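Local structure of glucose-6-phosphate isomerase (Chlamydia trachomatis D/UW-3/CX, 6OTU) at residues 19-22 and 23-27; 313-316 and 317-321; 197-201 and 202-206. The protein catalyses the reversible isomerisation of glucose-6-phosphate to fructose-6-phosphate. All blocks are in the same frame, centred on the assembly; numbering follows the deposited sequence.

Interaction 1 of 3, residues 19-22 and 23-27; sequences SLVA and LQEMA
Ala22 and Met26 touch one turn apart on the amphipathic helix 18-26, near the N-terminus of the chain. The apolar contact is made by the thioether end. Met26 CE lies 3.8 Å from Ala22 CB. The Met26 chain is extended, with CG beside its own backbone N (chi1 -60°), which sends it back along the helix toward Ala22. Leu20 and Gln24 make a looser pair on another side. Their side chains cross at a slant, and Leu20 CD2 comes 4.1 Å from Gln24 NE2.

The main backbone bonds are those of an alpha helix, from N-H to the carbonyl four residues back. Leu23 N to Ser19 O and Gln24 N to Leu20 O are both 2.9 Å. Met26 N reaches Ala22 O at 3.1 Å, in the carbonyl plane. The turn is slacker at Val21 O, which takes two weak bonds. The one from Gln24 N spans three residues and the one from Glu25 N spans four.

The helix has a buried side and an exposed side. Leu23 leans on Ala70 and Leu71 of helix 65-77 and on Trp323 and Leu327 of helix 313-327. Met26 packs on Arg66 and Ala70, and Leu20 on Phe14 and Leu15 of the preceding loop. Val21, Gln24 and Glu25 are exposed.

Side-chain carbons also rest on carbonyls of the previous turn. The methylene Glu25 CG is 3.3 Å from Val21 O, and the methylene Met26 CG is 3.3 Å from Ala22 O. Leu23 sets its methine CG 3.3 Å from Ser19 O.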
ATOM      1  N   SER A  19     -25.793 -23.096   9.705  1.00 38.50           N
ATOM      2  CA  SER A  19     -25.027 -23.071   8.459  1.00 35.09           C
ATOM      3  C   SER A  19     -23.536 -22.875   8.707  1.00 38.52           C
ATOM      4  O   SER A  19     -22.705 -23.378   7.934  1.00 34.33           O
ATOM      5  CB  SER A  19     -25.517 -21.965   7.530  1.00 40.45           C
ATOM      6  OG  SER A  19     -26.762 -22.272   6.926  1.00 32.12           O
ATOM      7  N   LEU A  20     -23.175 -22.114   9.746  1.00 38.34           N
ATOM      8  CA  LEU A  20     -21.764 -22.008  10.095  1.00 36.26           C
ATOM      9  C   LEU A  20     -21.228 -23.346  10.581  1.00 36.03           C
ATOM     10  O   LEU A  20     -20.102 -23.731  10.247  1.00 38.85           O
ATOM     11  CB  LEU A  20     -21.548 -20.923  11.143  1.00 40.30           C
ATOM     12  CG  LEU A  20     -20.029 -20.742  11.238  1.00 52.48           C
ATOM     13  CD1 LEU A  20     -19.526 -19.705  10.224  1.00 48.21           C
ATOM     14  CD2 LEU A  20     -19.572 -20.426  12.652  1.00 54.85           C
ATOM     15  N   VAL A  21     -22.038 -24.087  11.336  1.00 32.88           N
ATOM     16  CA  VAL A  21     -21.644 -25.430  11.751  1.00 42.87           C
ATOM     17  C   VAL A  21     -21.392 -26.323  10.532  1.00 41.67           C
ATOM     18  O   VAL A  21     -20.381 -27.032  10.454  1.00 45.18           O
ATOM     19  CB  VAL A  21     -22.712 -26.008  12.700  1.00 42.07           C
ATOM     20  CG1 VAL A  21     -22.629 -27.535  12.791  1.00 37.80           C
ATOM     21  CG2 VAL A  21     -22.582 -25.342  14.063  1.00 38.29           C
ATOM     22  N   ALA A  22     -22.295 -26.293   9.552  1.00 34.28           N
ATOM     23  CA  ALA A  22     -22.052 -27.060   8.330  1.00 35.94           C
ATOM     24  C   ALA A  22     -20.774 -26.605   7.635  1.00 34.91           C
ATOM     25  O   ALA A  22     -20.018 -27.426   7.102  1.00 34.63           O
ATOM     26  CB  ALA A  22     -23.239 -26.930   7.379  1.00 32.56           C
ATOM     27  N   LEU A  23     -20.517 -25.294   7.629  1.00 33.67           N
ATOM     28  CA  LEU A  23     -19.364 -24.781   6.908  1.00 32.70           C
ATOM     29  C   LEU A  23     -18.052 -25.187   7.578  1.00 34.21           C
ATOM     30  O   LEU A  23     -17.027 -25.340   6.896  1.00 31.33           O
ATOM     31  CB  LEU A  23     -19.478 -23.259   6.788  1.00 28.91           C
ATOM     32  CG  LEU A  23     -20.368 -22.712   5.669  1.00 38.50           C
ATOM     33  CD1 LEU A  23     -20.774 -21.260   5.962  1.00 28.37           C
ATOM     34  CD2 LEU A  23     -19.660 -22.834   4.315  1.00 39.15           C
ATOM     35  N   GLN A  24     -18.063 -25.349   8.905  1.00 37.08           N
ATOM     36  CA  GLN A  24     -16.852 -25.755   9.609  1.00 40.90           C
ATOM     37  C   GLN A  24     -16.454 -27.169   9.228  1.00 37.02           C
ATOM     38  O   GLN A  24     -15.265 -27.464   9.113  1.00 35.23           O
ATOM     39  CB  GLN A  24     -17.046 -25.641  11.121  1.00 42.58           C
ATOM     40  CG  GLN A  24     -17.110 -24.201  11.608  1.00 51.99           C
ATOM     41  CD  GLN A  24     -17.320 -24.088  13.109  1.00 59.50           C
ATOM     42  OE1 GLN A  24     -18.080 -24.861  13.708  1.00 64.92           O
ATOM     43  NE2 GLN A  24     -16.647 -23.119  13.723  1.00 57.77           N
ATOM     44  N   GLU A  25     -17.438 -28.050   9.009  1.00 37.39           N
ATOM     45  CA  GLU A  25     -17.148 -29.388   8.492  1.00 39.36           C
ATOM     46  C   GLU A  25     -16.609 -29.327   7.069  1.00 36.63           C
ATOM     47  O   GLU A  25     -15.661 -30.035   6.728  1.00 39.68           O
ATOM     48  CB  GLU A  25     -18.404 -30.256   8.546  1.00 35.26           C
ATOM     49  CG  GLU A  25     -19.238 -30.010   9.780  1.00 47.36           C
ATOM     50  CD  GLU A  25     -20.202 -31.132  10.080  1.00 55.90           C
ATOM     51  OE1 GLU A  25     -20.653 -31.222  11.245  1.00 52.72           O
ATOM     52  OE2 GLU A  25     -20.506 -31.919   9.154  1.00 63.83           O
ATOM     53  N   MET A  26     -17.192 -28.474   6.234  1.00 44.21           N
ATOM     54  CA  MET A  26     -16.740 -28.364   4.853  1.00 44.05           C
ATOM     55  C   MET A  26     -15.336 -27.784   4.773  1.00 32.43           C
ATOM     56  O   MET A  26     -14.530 -28.214   3.939  1.00 35.29           O
ATOM     57  CB  MET A  26     -17.723 -27.509   4.046  1.00 45.61           C
ATOM     58  CG  MET A  26     -19.114 -28.069   4.000  1.00 46.41           C
ATOM     59  SD  MET A  26     -20.266 -27.022   3.088  1.00 45.37           S
ATOM     60  CE  MET A  26     -21.793 -27.556   3.873  1.00 34.57           C
ATOM     61  N   ALA A  27     -15.018 -26.824   5.645  1.00 32.00           N
ATOM     62  CA  ALA A  27     -13.700 -26.200   5.636  1.00 29.65           C
ATOM     63  C   ALA A  27     -12.565 -27.182   5.914  1.00 39.53           C
ATOM     64  O   ALA A  27     -11.405 -26.843   5.656  1.00 44.36           O
ATOM     65  CB  ALA A  27     -13.645 -25.055   6.662  1.00 29.05           C
TER

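Interaction 2 of 3, residues 313-316 and 317-321; sequences LPLL and SAMLG
Leu316 overlaps Leu320 one turn further along helix 313-327. The two side chains slant across each other, and Leu316 CD1 meets Leu320 CD1 at 3.8 Å. The same Leu316 methyl also lies 3.9 Å from Leu320 CG. The first torsions bring the branches together. Leu316 swings CG opposite its backbone N (chi1 -176°), which carries CD1 forward along the helix. Leu320 keeps CG beside its N (chi1 -70°) and leans back over the carbonyl of Leu316. Leu315 and Met319 form a lighter pair, with Leu315 CD1 at 4.3 Å from Met319 CG. Met319 then bends at both later torsions, and its end leads away from the preceding turn.

Regular alpha-helical bonds join the two segments. Leu320 N to Leu316 O is 2.8 Å and almost straight at 176°. Ser317 N to Leu313 O is 3.0 Å and also nearly straight. Ala318 N bonds Pro314 O, and Met319 N bonds Leu315 O.

All eight touching residues are buried. Leu316 and Leu320 face Tyr56 of strand 54-57 and Tyr58 just after it. Leu315 and Met319 face helix 65-77, where Met319 packs on Leu71, Leu74 and Thr75. Leu313 and Ser317 touch Phe475 of helix 466-487. Helix 313-327 is thus packed against one strand of the mixed sheet and two other helices.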
ATOM      1  N   LEU A 313     -23.733  -9.123  -6.101  1.00 33.96           N
ATOM      2  CA  LEU A 313     -22.282  -8.932  -6.127  1.00 39.03           C
ATOM      3  C   LEU A 313     -21.702  -8.660  -4.740  1.00 38.82           C
ATOM      4  O   LEU A 313     -20.876  -9.461  -4.272  1.00 36.82           O
ATOM      5  CB  LEU A 313     -21.931  -7.847  -7.153  1.00 39.23           C
ATOM      6  CG  LEU A 313     -22.194  -8.231  -8.619  1.00 34.51           C
ATOM      7  CD1 LEU A 313     -22.241  -7.010  -9.489  1.00 31.27           C
ATOM      8  CD2 LEU A 313     -21.137  -9.222  -9.134  1.00 31.21           C
ATOM      9  N   PRO A 314     -22.109  -7.611  -4.008  1.00 36.71           N
ATOM     10  CA  PRO A 314     -21.481  -7.380  -2.700  1.00 37.40           C
ATOM     11  C   PRO A 314     -21.763  -8.474  -1.679  1.00 30.24           C
ATOM     12  O   PRO A 314     -20.896  -8.753  -0.841  1.00 41.40           O
ATOM     13  CB  PRO A 314     -22.052  -6.023  -2.269  1.00 30.09           C
ATOM     14  CG  PRO A 314     -23.313  -5.884  -3.001  1.00 30.52           C
ATOM     15  CD  PRO A 314     -23.128  -6.584  -4.306  1.00 30.66           C
ATOM     16  N   LEU A 315     -22.919  -9.129  -1.750  1.00 33.89           N
ATOM     17  CA  LEU A 315     -23.223 -10.201  -0.810  1.00 35.10           C
ATOM     18  C   LEU A 315     -22.369 -11.437  -1.076  1.00 39.25           C
ATOM     19  O   LEU A 315     -21.901 -12.086  -0.136  1.00 40.37           O
ATOM     20  CB  LEU A 315     -24.712 -10.557  -0.883  1.00 31.50           C
ATOM     21  CG  LEU A 315     -25.143 -11.552   0.198  1.00 31.80           C
ATOM     22  CD1 LEU A 315     -24.729 -11.017   1.568  1.00 31.53           C
ATOM     23  CD2 LEU A 315     -26.642 -11.812   0.142  1.00 32.45           C
ATOM     24  N   LEU A 316     -22.172 -11.791  -2.349  1.00 30.95           N
ATOM     25  CA  LEU A 316     -21.298 -12.913  -2.681  1.00 30.92           C
ATOM     26  C   LEU A 316     -19.862 -12.618  -2.272  1.00 34.31           C
ATOM     27  O   LEU A 316     -19.200 -13.444  -1.635  1.00 37.50           O
ATOM     28  CB  LEU A 316     -21.376 -13.210  -4.182  1.00 31.17           C
ATOM     29  CG  LEU A 316     -20.639 -14.402  -4.795  1.00 35.39           C
ATOM     30  CD1 LEU A 316     -20.825 -15.669  -3.966  1.00 34.75           C
ATOM     31  CD2 LEU A 316     -21.134 -14.641  -6.223  1.00 40.08           C
ATOM     32  N   SER A 317     -19.363 -11.435  -2.628  1.00 30.08           N
ATOM     33  CA  SER A 317     -17.991 -11.098  -2.292  1.00 37.30           C
ATOM     34  C   SER A 317     -17.787 -11.096  -0.776  1.00 30.82           C
ATOM     35  O   SER A 317     -16.785 -11.619  -0.281  1.00 32.15           O
ATOM     36  CB  SER A 317     -17.628  -9.755  -2.916  1.00 31.45           C
ATOM     37  OG  SER A 317     -16.553  -9.161  -2.220  1.00 38.18           O
ATOM     38  N   ALA A 318     -18.776 -10.600  -0.024  1.00 34.59           N
ATOM     39  CA  ALA A 318     -18.702 -10.644   1.433  1.00 32.51           C
ATOM     40  C   ALA A 318     -18.631 -12.079   1.952  1.00 37.35           C
ATOM     41  O   ALA A 318     -17.799 -12.390   2.813  1.00 34.96           O
ATOM     42  CB  ALA A 318     -19.894  -9.914   2.048  1.00 30.75           C
ATOM     43  N   MET A 319     -19.490 -12.977   1.436  1.00 30.15           N
ATOM     44  CA  MET A 319     -19.530 -14.340   1.978  1.00 30.41           C
ATOM     45  C   MET A 319     -18.304 -15.154   1.558  1.00 32.53           C
ATOM     46  O   MET A 319     -17.769 -15.943   2.355  1.00 34.60           O
ATOM     47  CB  MET A 319     -20.823 -15.046   1.558  1.00 30.97           C
ATOM     48  CG  MET A 319     -22.074 -14.342   2.028  1.00 36.84           C
ATOM     49  SD  MET A 319     -22.068 -13.975   3.795  1.00 39.72           S
ATOM     50  CE  MET A 319     -22.106 -15.642   4.452  1.00 37.36           C
ATOM     51  N   LEU A 320     -17.824 -14.966   0.324  1.00 31.02           N
ATOM     52  CA  LEU A 320     -16.546 -15.569  -0.065  1.00 29.95           C
ATOM     53  C   LEU A 320     -15.403 -15.060   0.816  1.00 29.53           C
ATOM     54  O   LEU A 320     -14.482 -15.814   1.155  1.00 30.96           O
ATOM     55  CB  LEU A 320     -16.262 -15.274  -1.537  1.00 29.93           C
ATOM     56  CG  LEU A 320     -17.162 -15.984  -2.561  1.00 36.38           C
ATOM     57  CD1 LEU A 320     -17.003 -15.380  -3.943  1.00 33.03           C
ATOM     58  CD2 LEU A 320     -16.870 -17.488  -2.581  1.00 32.42           C
ATOM     59  N   GLY A 321     -15.443 -13.785   1.207  1.00 29.28           N
ATOM     60  CA  GLY A 321     -14.432 -13.290   2.139  1.00 32.17           C
ATOM     61  C   GLY A 321     -14.531 -13.954   3.500  1.00 29.08           C
ATOM     62  O   GLY A 321     -13.517 -14.304   4.106  1.00 39.85           O
TER

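Interaction 3 of 3, residues 197-201 and 202-206; sequences REIDL and EQTLV
Thr204 and Asp200 make the tight part of this turn. The Thr204 hydroxyl OG1 donates to Asp200 O at 2.6 Å. Gln203 N donates to the same oxygen at 2.9 Å. The two donors stand on opposite faces of the carbonyl plane, so Asp200 O is gripped from both sides. Thr204 places OG1 beside its own backbone N (chi1 -64°), which turns the hydroxyl back to Asp200. Thr204 N also bonds Leu201 O at 2.9 Å, with the donor well above that carbonyl's plane. Ile199 closes the inner side. Its side chain crosses that of Thr204 at about a right angle, with CD1 at 4.1 Å from Thr204 CG2.

The outer side is looser. Asp200 OD1 takes a weak bond from Glu202 N, at 3.2 Å. Asp200 OD2 lies 3.6 Å from Gln203 CG, a plain side-chain contact. Asp200 and Glu202 point the same way, and both are exposed. Arg197 extends from the loop to the second subunit, where its NH2 bonds Ser177 O of that chain.

Inside, Ile199 and Thr204 pack on Thr151 of strand 151-155, and Ile199 also meets Phe225 of helix 216-231. The arrangement is a short 3-10 turn leading from the loop after helix 189-196 into strand 204-209. It is a helix-to-strand connection in the parallel alpha/beta fold of an SIS-type domain.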
ATOM      1  N   ARG A 197       4.606  24.686  -3.170  1.00 48.23           N
ATOM      2  CA  ARG A 197       5.676  24.883  -4.137  1.00 49.59           C
ATOM      3  C   ARG A 197       5.149  24.892  -5.565  1.00 45.97           C
ATOM      4  O   ARG A 197       5.755  25.511  -6.445  1.00 51.20           O
ATOM      5  CB  ARG A 197       6.733  23.790  -3.967  1.00 55.60           C
ATOM      6  CG  ARG A 197       7.951  23.943  -4.854  1.00 59.50           C
ATOM      7  CD  ARG A 197       8.697  22.627  -4.964  1.00 69.27           C
ATOM      8  NE  ARG A 197      10.122  22.820  -5.219  1.00 80.20           N
ATOM      9  CZ  ARG A 197      10.708  22.600  -6.394  1.00 84.35           C
ATOM     10  NH1 ARG A 197       9.983  22.176  -7.424  1.00 80.76           N
ATOM     11  NH2 ARG A 197      12.018  22.802  -6.537  1.00 85.17           N
ATOM     12  N   GLU A 198       4.011  24.253  -5.814  1.00 47.22           N
ATOM     13  CA  GLU A 198       3.573  23.981  -7.177  1.00 43.12           C
ATOM     14  C   GLU A 198       2.476  24.902  -7.702  1.00 46.80           C
ATOM     15  O   GLU A 198       2.300  24.974  -8.922  1.00 50.04           O
ATOM     16  CB  GLU A 198       3.079  22.531  -7.283  1.00 43.88           C
ATOM     17  CG  GLU A 198       4.137  21.487  -6.915  1.00 59.01           C
ATOM     18  CD  GLU A 198       5.343  21.513  -7.851  1.00 68.03           C
ATOM     19  OE1 GLU A 198       5.154  21.832  -9.048  1.00 71.72           O
ATOM     20  OE2 GLU A 198       6.472  21.216  -7.391  1.00 69.06           O
ATOM     21  N   ILE A 199       1.732  25.605  -6.843  1.00 47.12           N
ATOM     22  CA  ILE A 199       0.457  26.200  -7.240  1.00 42.59           C
ATOM     23  C   ILE A 199       0.547  27.721  -7.306  1.00 44.30           C
ATOM     24  O   ILE A 199       1.362  28.363  -6.629  1.00 46.89           O
ATOM     25  CB  ILE A 199      -0.676  25.772  -6.285  1.00 40.31           C
ATOM     26  CG1 ILE A 199      -0.452  26.377  -4.892  1.00 41.37           C
ATOM     27  CG2 ILE A 199      -0.761  24.248  -6.203  1.00 37.12           C
ATOM     28  CD1 ILE A 199      -1.430  25.914  -3.838  1.00 39.55           C
ATOM     29  N   ASP A 200      -0.323  28.294  -8.131  1.00 45.83           N
ATOM     30  CA  ASP A 200      -0.564  29.734  -8.171  1.00 49.26           C
ATOM     31  C   ASP A 200      -1.756  30.023  -7.259  1.00 46.03           C
ATOM     32  O   ASP A 200      -2.892  29.650  -7.576  1.00 37.54           O
ATOM     33  CB  ASP A 200      -0.819  30.165  -9.616  1.00 57.53           C
ATOM     34  CG  ASP A 200      -1.185  31.638  -9.764  1.00 64.54           C
ATOM     35  OD1 ASP A 200      -1.148  32.412  -8.778  1.00 68.60           O
ATOM     36  OD2 ASP A 200      -1.518  32.018 -10.907  1.00 67.26           O
ATOM     37  N   LEU A 201      -1.495  30.671  -6.116  1.00 38.20           N
ATOM     38  CA  LEU A 201      -2.546  30.878  -5.120  1.00 46.87           C
ATOM     39  C   LEU A 201      -3.706  31.678  -5.694  1.00 45.91           C
ATOM     40  O   LEU A 201      -4.873  31.371  -5.421  1.00 41.06           O
ATOM     41  CB  LEU A 201      -1.985  31.574  -3.875  1.00 44.80           C
ATOM     42  CG  LEU A 201      -0.975  30.811  -2.999  1.00 44.25           C
ATOM     43  CD1 LEU A 201      -0.404  31.707  -1.902  1.00 43.66           C
ATOM     44  CD2 LEU A 201      -1.576  29.545  -2.396  1.00 42.35           C
ATOM     45  N   GLU A 202      -3.407  32.700  -6.507  1.00 50.32           N
ATOM     46  CA  GLU A 202      -4.473  33.502  -7.101  1.00 48.29           C
ATOM     47  C   GLU A 202      -5.414  32.648  -7.941  1.00 47.66           C
ATOM     48  O   GLU A 202      -6.594  32.984  -8.088  1.00 47.52           O
ATOM     49  CB  GLU A 202      -3.881  34.629  -7.942  1.00 44.14           C
ATOM     50  CG  GLU A 202      -4.702  35.901  -7.875  1.00 61.43           C
ATOM     51  CD  GLU A 202      -3.878  37.146  -8.145  1.00 76.48           C
ATOM     52  OE1 GLU A 202      -4.249  38.227  -7.630  1.00 76.29           O
ATOM     53  OE2 GLU A 202      -2.860  37.039  -8.874  1.00 80.81           O
ATOM     54  N   GLN A 203      -4.920  31.526  -8.468  1.00 46.03           N
ATOM     55  CA  GLN A 203      -5.699  30.620  -9.298  1.00 43.83           C
ATOM     56  C   GLN A 203      -6.231  29.420  -8.526  1.00 40.54           C
ATOM     57  O   GLN A 203      -6.827  28.524  -9.128  1.00 44.20           O
ATOM     58  CB  GLN A 203      -4.850  30.145 -10.483  1.00 48.91           C
ATOM     59  CG  GLN A 203      -4.888  31.077 -11.684  1.00 58.49           C
ATOM     60  CD  GLN A 203      -6.315  31.430 -12.100  1.00 65.25           C
ATOM     61  OE1 GLN A 203      -7.083  30.559 -12.510  1.00 66.24           O
ATOM     62  NE2 GLN A 203      -6.671  32.711 -11.990  1.00 68.63           N
ATOM     63  N   THR A 204      -6.043  29.382  -7.213  1.00 46.73           N
ATOM     64  CA  THR A 204      -6.276  28.178  -6.426  1.00 46.20           C
ATOM     65  C   THR A 204      -7.525  28.337  -5.576  1.00 42.62           C
ATOM     66  O   THR A 204      -7.701  29.355  -4.901  1.00 42.77           O
ATOM     67  CB  THR A 204      -5.071  27.860  -5.525  1.00 44.87           C
ATOM     68  OG1 THR A 204      -3.919  27.562  -6.329  1.00 43.69           O
ATOM     69  CG2 THR A 204      -5.372  26.668  -4.644  1.00 35.16           C
ATOM     70  N   LEU A 205      -8.384  27.329  -5.614  1.00 41.18           N
ATOM     71  CA  LEU A 205      -9.492  27.195  -4.683  1.00 38.13           C
ATOM     72  C   LEU A 205      -9.111  26.160  -3.619  1.00 37.05           C
ATOM     73  O   LEU A 205      -8.731  25.033  -3.952  1.00 34.07           O
ATOM     74  CB  LEU A 205     -10.760  26.778  -5.437  1.00 36.67           C
ATOM     75  CG  LEU A 205     -11.940  26.403  -4.535  1.00 43.65           C
ATOM     76  CD1 LEU A 205     -12.511  27.670  -3.897  1.00 39.79           C
ATOM     77  CD2 LEU A 205     -13.018  25.623  -5.288  1.00 46.14           C
ATOM     78  N   VAL A 206      -9.183  26.540  -2.345  1.00 35.93           N
ATOM     79  CA  VAL A 206      -8.802  25.642  -1.255  1.00 36.77           C
ATOM     80  C   VAL A 206     -10.069  25.085  -0.624  1.00 37.84           C
ATOM     81  O   VAL A 206     -10.885  25.844  -0.096  1.00 35.43           O
ATOM     82  CB  VAL A 206      -7.951  26.361  -0.197  1.00 37.61           C
ATOM     83  CG1 VAL A 206      -7.665  25.413   0.974  1.00 34.87           C
ATOM     84  CG2 VAL A 206      -6.666  26.905  -0.807  1.00 35.59           C
TER

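Interactions 1 and 2 are neighbours, with centres about 17 Å apart on the same side of the chain's centre. They do not touch, but helices 18-26 and 313-327 both pack on helix 65-77, where Leu23 and Met319 share Leu71, and meet each other through Leu23 and Leu327. The touching residues of interaction 2 are all buried and its side-chain contacts are apolar. Interaction 1 is partly buried, with Gln24, Glu25 and also Val21 on its exposed side. Interaction 3 is a surface contact on the opposite side of the chain's centre. There, a hydroxyl and a 3-10 turn replace the alpha-helical ladder. Interaction 2 borders the mixed sheet, whereas interaction 3 leads into the five-stranded parallel one.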